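Local coordinates for pseudopodium-enriched atypical kinase 1 (Homo sapiens, PDB 6BHC), which is a pseudokinase, named as an atypical tyrosine kinase but with an unusual catalytic cleft, that dimerises through helices flanking its kinase domain and probably works as a signalling scaffold, at residues K34-F39 against E407-A412; R305-A310 against L333-S338. The protein carries 1 engineered substitution. All blocks are in the same frame, centred on the assembly; numbering follows the deposited sequence.

Contact 1 of 2, residues K34-F39 against E407-A412; sequences KCEDLF and EDWLCA
The helical segments 34-39 and 407-412 run roughly antiparallel, at 144°, their axes coming within 10.2 Å, and their backbones draw nearest where the CA atoms of Cys35 and Trp409 stand 6.1 Å from each other. One indole takes up much of that spacing. With CG anti to the backbone N (chi1 174°), Trp409 reaches across to helix 34-39 and lays one ring face against its backbone and CB atoms. Cys35 lies over the pyrrole half: its CB sits 3.9 Å from the centroid of the Trp409 five-membered ring, a CH-pi contact, while SG stands further off and oblique to the ring. On that same face the benzo half takes Glu36, whose CB lies 3.6 Å from Trp409 CZ2, and the extended chain carries the carboxylate past the rim, steeply turned against the indole. Helices from both ends of the chain packed together in this way are consistent with the split helical dimerisation module of the PEAK family. Phe39 completes the set as an offset pair that barely overlaps: its ring is only 10° from the indole plane, but the centroids of the Phe39 ring and the Trp409 six-membered ring are 5.0 Å apart, with Phe39 CD2 and Trp409 CE3 closest at 3.5 Å. Replacing Trp409 by alanine would probably open a gap between the helices and leave Cys35 and Phe39 without their aromatic partner. Phe115 also meets this indole, edge-to-face. Away from Trp409, Cys35 packs on Ile404 of its own chain and on Leu398 of the second subunit.

Contact 2 of 2, residues R305-A310 against L333-S338; sequences REYTRA and LNPNPS
A loop-to-loop contact, built from one hydrogen bond and one proline lying on a tyrosine ring, joins Tyr307 to Leu333 and Pro335 in the helical lobe of the kinase fold. Segment 305-310 belongs to the connection between helices 295-298 and 322-332, and segment 333-338 to the turn between helices 322-332 and 343-354. Tyr307 is the side chain that does the bridging. Its CG takes the crowded position between the backbone N and the carbonyl carbon (chi1 51°), and from there the ring extends beside the second loop. The hydroxyl donates to the backbone carbonyl of Leu333, with Tyr307 OH and Leu333 O 2.7 Å apart. This acceptor meets the ring at its edge, near the ring plane; seen from the carbonyl, the C=O...OH angle is 148° and the donor stands 24° out of the carbonyl plane. Leu333 is where the backbone departs from helix 322-332, so its carbonyl lies beyond the regular helix, and the tyrosine hydroxyl serves as its donor. Pro335 covers one face of the Tyr307 ring, its CG almost on the normal and 4.2 Å from the ring centroid, a CH-pi contact. Pro335 CD lies above and just outside the rim, 3.7 Å from Tyr307 CE2. Asn334 points away from Tyr307 and shapes its own loop as an Asx turn, its OD1 accepting from Asn336 N at 2.9 Å; its O bonds to Arg340 NE. Phe280 of helix 277-289 touches both Tyr307 and Leu333, while Pro266 touches both Tyr307 and Pro335. Asn336 and Pro337, with Arg340 three residues on, occupy the place of the Asp-Pro-x-x-Arg sequence before the last C-lobe helix of protein kinases, Asn probably standing for the Asp.

How the contacts relate
From the N terminus, helix 16-39 delivers the first half of contact 1 at its end. The chain then builds the antiparallel sheets and the helices of the kinase fold, and within the helical lobe contact 2 closes a short loop, its segments only 23 residues apart and spanning helix 322-332. Not until helix 406-417 does contact 1 close, 368 residues beyond the end of its first segment, so contact 2 is nested inside it. The two do not touch: their centres lie 36 Å apart, on opposite sides of the chain's centre. One contact thus joins the two ends of the chain near the second subunit; the other ties neighbouring loops within the lobe.

Contact 1 of 2, residues K34-F39 against E407-A412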
loop_
_atom_site.group_PDB
_atom_site.type_symbol
_atom_site.label_atom_id
_atom_site.label_comp_id
_atom_site.label_asym_id
_atom_site.label_seq_id
_atom_site.Cartn_x
_atom_site.Cartn_y
_atom_site.Cartn_z
ATOM N N LYS A 34 10.914 -4.955 -4.703
ATOM C CA LYS A 34 10.939 -4.379 -3.363
ATOM C C LYS A 34 10.655 -5.435 -2.301
ATOM O O LYS A 34 11.282 -5.432 -1.235
ATOM C CB LYS A 34 9.938 -3.229 -3.262
ATOM C CG LYS A 34 10.563 -1.856 -3.438
ATOM C CD LYS A 34 9.513 -0.759 -3.401
ATOM C CE LYS A 34 10.161 0.613 -3.323
ATOM N NZ LYS A 34 11.168 0.814 -4.400
ATOM N N CYS A 35 9.716 -6.344 -2.572
ATOM C CA CYS A 35 9.491 -7.461 -1.660
ATOM C C CYS A 35 10.739 -8.323 -1.537
ATOM O O CYS A 35 11.121 -8.722 -0.432
ATOM C CB CYS A 35 8.308 -8.305 -2.135
ATOM S SG CYS A 35 6.692 -7.520 -1.976
ATOM N N GLU A 36 11.394 -8.611 -2.665
ATOM C CA GLU A 36 12.596 -9.436 -2.642
ATOM C C GLU A 36 13.673 -8.826 -1.752
ATOM O O GLU A 36 14.311 -9.534 -0.964
ATOM C CB GLU A 36 13.116 -9.633 -4.066
ATOM C CG GLU A 36 14.478 -10.298 -4.156
ATOM C CD GLU A 36 14.872 -10.618 -5.584
ATOM O OE1 GLU A 36 14.239 -11.506 -6.192
ATOM O OE2 GLU A 36 15.807 -9.971 -6.103
ATOM N N ASP A 37 13.880 -7.512 -1.850
ATOM C CA ASP A 37 14.901 -6.872 -1.029
ATOM C C ASP A 37 14.508 -6.849 0.443
ATOM O O ASP A 37 15.383 -6.858 1.316
ATOM C CB ASP A 37 15.169 -5.455 -1.538
ATOM C CG ASP A 37 15.744 -5.442 -2.944
ATOM O OD1 ASP A 37 16.313 -6.471 -3.365
ATOM O OD2 ASP A 37 15.631 -4.402 -3.627
ATOM N N LEU A 38 13.207 -6.824 0.742
ATOM C CA LEU A 38 12.769 -6.849 2.133
ATOM C C LEU A 38 12.910 -8.239 2.741
ATOM O O LEU A 38 13.258 -8.370 3.919
ATOM C CB LEU A 38 11.321 -6.366 2.238
ATOM C CG LEU A 38 11.077 -4.886 1.930
ATOM C CD1 LEU A 38 9.598 -4.555 2.054
ATOM C CD2 LEU A 38 11.909 -4.003 2.846
ATOM N N PHE A 39 12.643 -9.287 1.958
ATOM C CA PHE A 39 12.775 -10.646 2.462
ATOM C C PHE A 39 14.221 -11.124 2.504
ATOM O O PHE A 39 14.515 -12.101 3.202
ATOM C CB PHE A 39 11.945 -11.614 1.612
ATOM C CG PHE A 39 10.468 -11.544 1.878
ATOM C CD1 PHE A 39 9.905 -12.237 2.935
ATOM C CD2 PHE A 39 9.640 -10.792 1.064
ATOM C CE1 PHE A 39 8.544 -12.173 3.175
ATOM C CE2 PHE A 39 8.280 -10.725 1.300
ATOM C CZ PHE A 39 7.732 -11.417 2.357
ATOM N N GLU A 407 3.261 -15.464 0.394
ATOM C CA GLU A 407 2.398 -15.747 -0.747
ATOM C C GLU A 407 2.099 -14.490 -1.556
ATOM O O GLU A 407 1.937 -14.569 -2.779
ATOM C CB GLU A 407 1.097 -16.399 -0.275
ATOM C CG GLU A 407 0.259 -16.981 -1.402
ATOM C CD GLU A 407 -0.976 -17.703 -0.905
ATOM O OE1 GLU A 407 -2.002 -17.682 -1.616
ATOM O OE2 GLU A 407 -0.922 -18.291 0.197
ATOM N N ASP A 408 2.026 -13.328 -0.900
ATOM C CA ASP A 408 1.800 -12.084 -1.629
ATOM C C ASP A 408 2.965 -11.773 -2.557
ATOM O O ASP A 408 2.764 -11.348 -3.702
ATOM C CB ASP A 408 1.579 -10.930 -0.651
ATOM C CG ASP A 408 0.388 -11.152 0.257
ATOM O OD1 ASP A 408 -0.554 -11.861 -0.157
ATOM O OD2 ASP A 408 0.394 -10.612 1.384
ATOM N N TRP A 409 4.193 -11.970 -2.077
ATOM C CA TRP A 409 5.367 -11.765 -2.916
ATOM C C TRP A 409 5.351 -12.706 -4.115
ATOM O O TRP A 409 5.530 -12.276 -5.260
ATOM C CB TRP A 409 6.633 -11.958 -2.080
ATOM C CG TRP A 409 7.917 -11.921 -2.855
ATOM C CD1 TRP A 409 8.144 -11.304 -4.053
ATOM C CD2 TRP A 409 9.154 -12.536 -2.480
ATOM N NE1 TRP A 409 9.446 -11.497 -4.446
ATOM C CE2 TRP A 409 10.087 -12.251 -3.497
ATOM C CE3 TRP A 409 9.565 -13.300 -1.383
ATOM C CZ2 TRP A 409 11.404 -12.703 -3.448
ATOM C CZ3 TRP A 409 10.872 -13.746 -1.336
ATOM C CH2 TRP A 409 11.777 -13.445 -2.362
ATOM N N LEU A 410 5.124 -14.000 -3.869
ATOM C CA LEU A 410 5.123 -14.971 -4.958
ATOM C C LEU A 410 4.017 -14.676 -5.965
ATOM O O LEU A 410 4.204 -14.856 -7.175
ATOM C CB LEU A 410 4.982 -16.386 -4.395
ATOM C CG LEU A 410 6.055 -16.807 -3.384
ATOM C CD1 LEU A 410 5.815 -18.222 -2.878
ATOM C CD2 LEU A 410 7.446 -16.681 -3.989
ATOM N N CYS A 411 2.857 -14.220 -5.487
ATOM C CA CYS A 411 1.776 -13.866 -6.402
ATOM C C CYS A 411 2.150 -12.658 -7.250
ATOM O O CYS A 411 1.830 -12.609 -8.444
ATOM C CB CYS A 411 0.491 -13.598 -5.620
ATOM S SG CYS A 411 -0.947 -13.236 -6.655
ATOM N N ALA A 412 2.831 -11.676 -6.652
ATOM C CA ALA A 412 3.301 -10.531 -7.423
ATOM C C ALA A 412 4.331 -10.952 -8.465
ATOM O O ALA A 412 4.342 -10.418 -9.578
ATOM C CB ALA A 412 3.882 -9.468 -6.491
#

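Contact 2 of 2, residues R305-A310 against L333-S338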
loop_
_atom_site.group_PDB
_atom_site.type_symbol
_atom_site.label_atom_id
_atom_site.label_comp_id
_atom_site.label_asym_id
_atom_site.label_seq_id
_atom_site.Cartn_x
_atom_site.Cartn_y
_atom_site.Cartn_z
ATOM N N ARG A 305 11.574 -50.578 -18.513
ATOM C CA ARG A 305 10.779 -50.396 -19.720
ATOM C C ARG A 305 10.873 -48.929 -20.124
ATOM O O ARG A 305 11.683 -48.166 -19.589
ATOM C CB ARG A 305 9.325 -50.832 -19.490
ATOM C CG ARG A 305 9.139 -52.309 -19.181
ATOM C CD ARG A 305 7.791 -52.583 -18.522
ATOM N NE ARG A 305 6.658 -52.218 -19.370
ATOM C CZ ARG A 305 5.948 -51.103 -19.234
ATOM N NH1 ARG A 305 4.933 -50.856 -20.052
ATOM N NH2 ARG A 305 6.249 -50.233 -18.279
ATOM N N GLU A 306 10.038 -48.532 -21.081
ATOM C CA GLU A 306 9.861 -47.132 -21.465
ATOM C C GLU A 306 8.379 -46.821 -21.293
ATOM O O GLU A 306 7.600 -46.844 -22.249
ATOM C CB GLU A 306 10.356 -46.868 -22.890
ATOM C CG GLU A 306 11.867 -46.986 -23.032
ATOM C CD GLU A 306 12.365 -46.577 -24.404
ATOM O OE1 GLU A 306 11.526 -46.317 -25.291
ATOM O OE2 GLU A 306 13.599 -46.514 -24.594
ATOM N N TYR A 307 7.997 -46.528 -20.053
ATOM C CA TYR A 307 6.603 -46.417 -19.657
ATOM C C TYR A 307 5.928 -45.221 -20.329
ATOM O O TYR A 307 6.561 -44.396 -20.994
ATOM C CB TYR A 307 6.498 -46.294 -18.138
ATOM C CG TYR A 307 7.395 -45.223 -17.555
ATOM C CD1 TYR A 307 8.712 -45.503 -17.212
ATOM C CD2 TYR A 307 6.928 -43.931 -17.355
ATOM C CE1 TYR A 307 9.537 -44.528 -16.685
ATOM C CE2 TYR A 307 7.746 -42.950 -16.828
ATOM C CZ TYR A 307 9.049 -43.254 -16.496
ATOM O OH TYR A 307 9.869 -42.283 -15.970
ATOM N N THR A 308 4.616 -45.143 -20.143
ATOM C CA THR A 308 3.790 -44.056 -20.647
ATOM C C THR A 308 3.081 -43.377 -19.474
ATOM O O THR A 308 3.408 -43.604 -18.305
ATOM C CB THR A 308 2.791 -44.570 -21.686
ATOM O OG1 THR A 308 1.957 -45.574 -21.095
ATOM C CG2 THR A 308 3.522 -45.164 -22.882
ATOM N N ARG A 309 2.095 -42.539 -19.797
ATOM C CA ARG A 309 1.377 -41.808 -18.758
ATOM C C ARG A 309 0.474 -42.738 -17.956
ATOM O O ARG A 309 0.340 -42.583 -16.736
ATOM C CB ARG A 309 0.568 -40.673 -19.389
ATOM C CG ARG A 309 0.374 -39.447 -18.505
ATOM C CD ARG A 309 -0.818 -39.591 -17.573
ATOM N NE ARG A 309 -1.170 -38.317 -16.951
ATOM C CZ ARG A 309 -2.216 -38.135 -16.150
ATOM N NH1 ARG A 309 -2.455 -36.938 -15.633
ATOM N NH2 ARG A 309 -3.022 -39.149 -15.868
ATOM N N ALA A 310 -0.145 -43.716 -18.621
ATOM C CA ALA A 310 -1.051 -44.640 -17.949
ATOM C C ALA A 310 -0.325 -45.641 -17.060
ATOM O O ALA A 310 -0.975 -46.292 -16.234
ATOM C CB ALA A 310 -1.898 -45.388 -18.980
ATOM N N LEU A 333 8.133 -36.696 -15.071
ATOM C CA LEU A 333 8.592 -38.077 -15.077
ATOM C C LEU A 333 8.600 -38.683 -16.473
ATOM O O LEU A 333 8.650 -39.910 -16.607
ATOM C CB LEU A 333 7.731 -38.925 -14.140
ATOM C CG LEU A 333 7.846 -38.583 -12.655
ATOM C CD1 LEU A 333 6.925 -39.467 -11.834
ATOM C CD2 LEU A 333 9.289 -38.720 -12.188
ATOM N N ASN A 334 8.548 -37.856 -17.507
ATOM C CA ASN A 334 8.625 -38.349 -18.873
ATOM C C ASN A 334 9.963 -39.051 -19.082
ATOM O O ASN A 334 11.017 -38.437 -18.859
ATOM C CB ASN A 334 8.466 -37.196 -19.862
ATOM C CG ASN A 334 8.261 -37.669 -21.291
ATOM O OD1 ASN A 334 8.963 -38.559 -21.775
ATOM N ND2 ASN A 334 7.293 -37.073 -21.975
ATOM N N PRO A 335 9.972 -40.321 -19.503
ATOM C CA PRO A 335 11.252 -41.029 -19.659
ATOM C C PRO A 335 12.139 -40.458 -20.751
ATOM O O PRO A 335 13.336 -40.775 -20.777
ATOM C CB PRO A 335 10.823 -42.465 -19.982
ATOM C CG PRO A 335 9.449 -42.333 -20.553
ATOM C CD PRO A 335 8.818 -41.170 -19.844
ATOM N N ASN A 336 11.603 -39.630 -21.648
ATOM C CA ASN A 336 12.404 -39.018 -22.696
ATOM C C ASN A 336 12.845 -37.635 -22.249
ATOM O O ASN A 336 11.988 -36.761 -22.046
ATOM C CB ASN A 336 11.613 -38.924 -23.995
ATOM C CG ASN A 336 12.430 -38.346 -25.134
ATOM O OD1 ASN A 336 13.660 -38.364 -25.104
ATOM N ND2 ASN A 336 11.747 -37.830 -26.148
ATOM N N PRO A 337 14.149 -37.389 -22.084
ATOM C CA PRO A 337 14.584 -36.071 -21.585
ATOM C C PRO A 337 14.199 -34.918 -22.494
ATOM O O PRO A 337 13.896 -33.824 -22.001
ATOM C CB PRO A 337 16.109 -36.226 -21.480
ATOM C CG PRO A 337 16.354 -37.698 -21.447
ATOM C CD PRO A 337 15.278 -38.311 -22.283
ATOM N N SER A 338 14.196 -35.134 -23.813
ATOM C CA SER A 338 13.863 -34.054 -24.739
ATOM C C SER A 338 12.401 -33.642 -24.632
ATOM O O SER A 338 12.062 -32.495 -24.945
ATOM C CB SER A 338 14.191 -34.471 -26.173
ATOM O OG SER A 338 13.439 -35.610 -26.556
#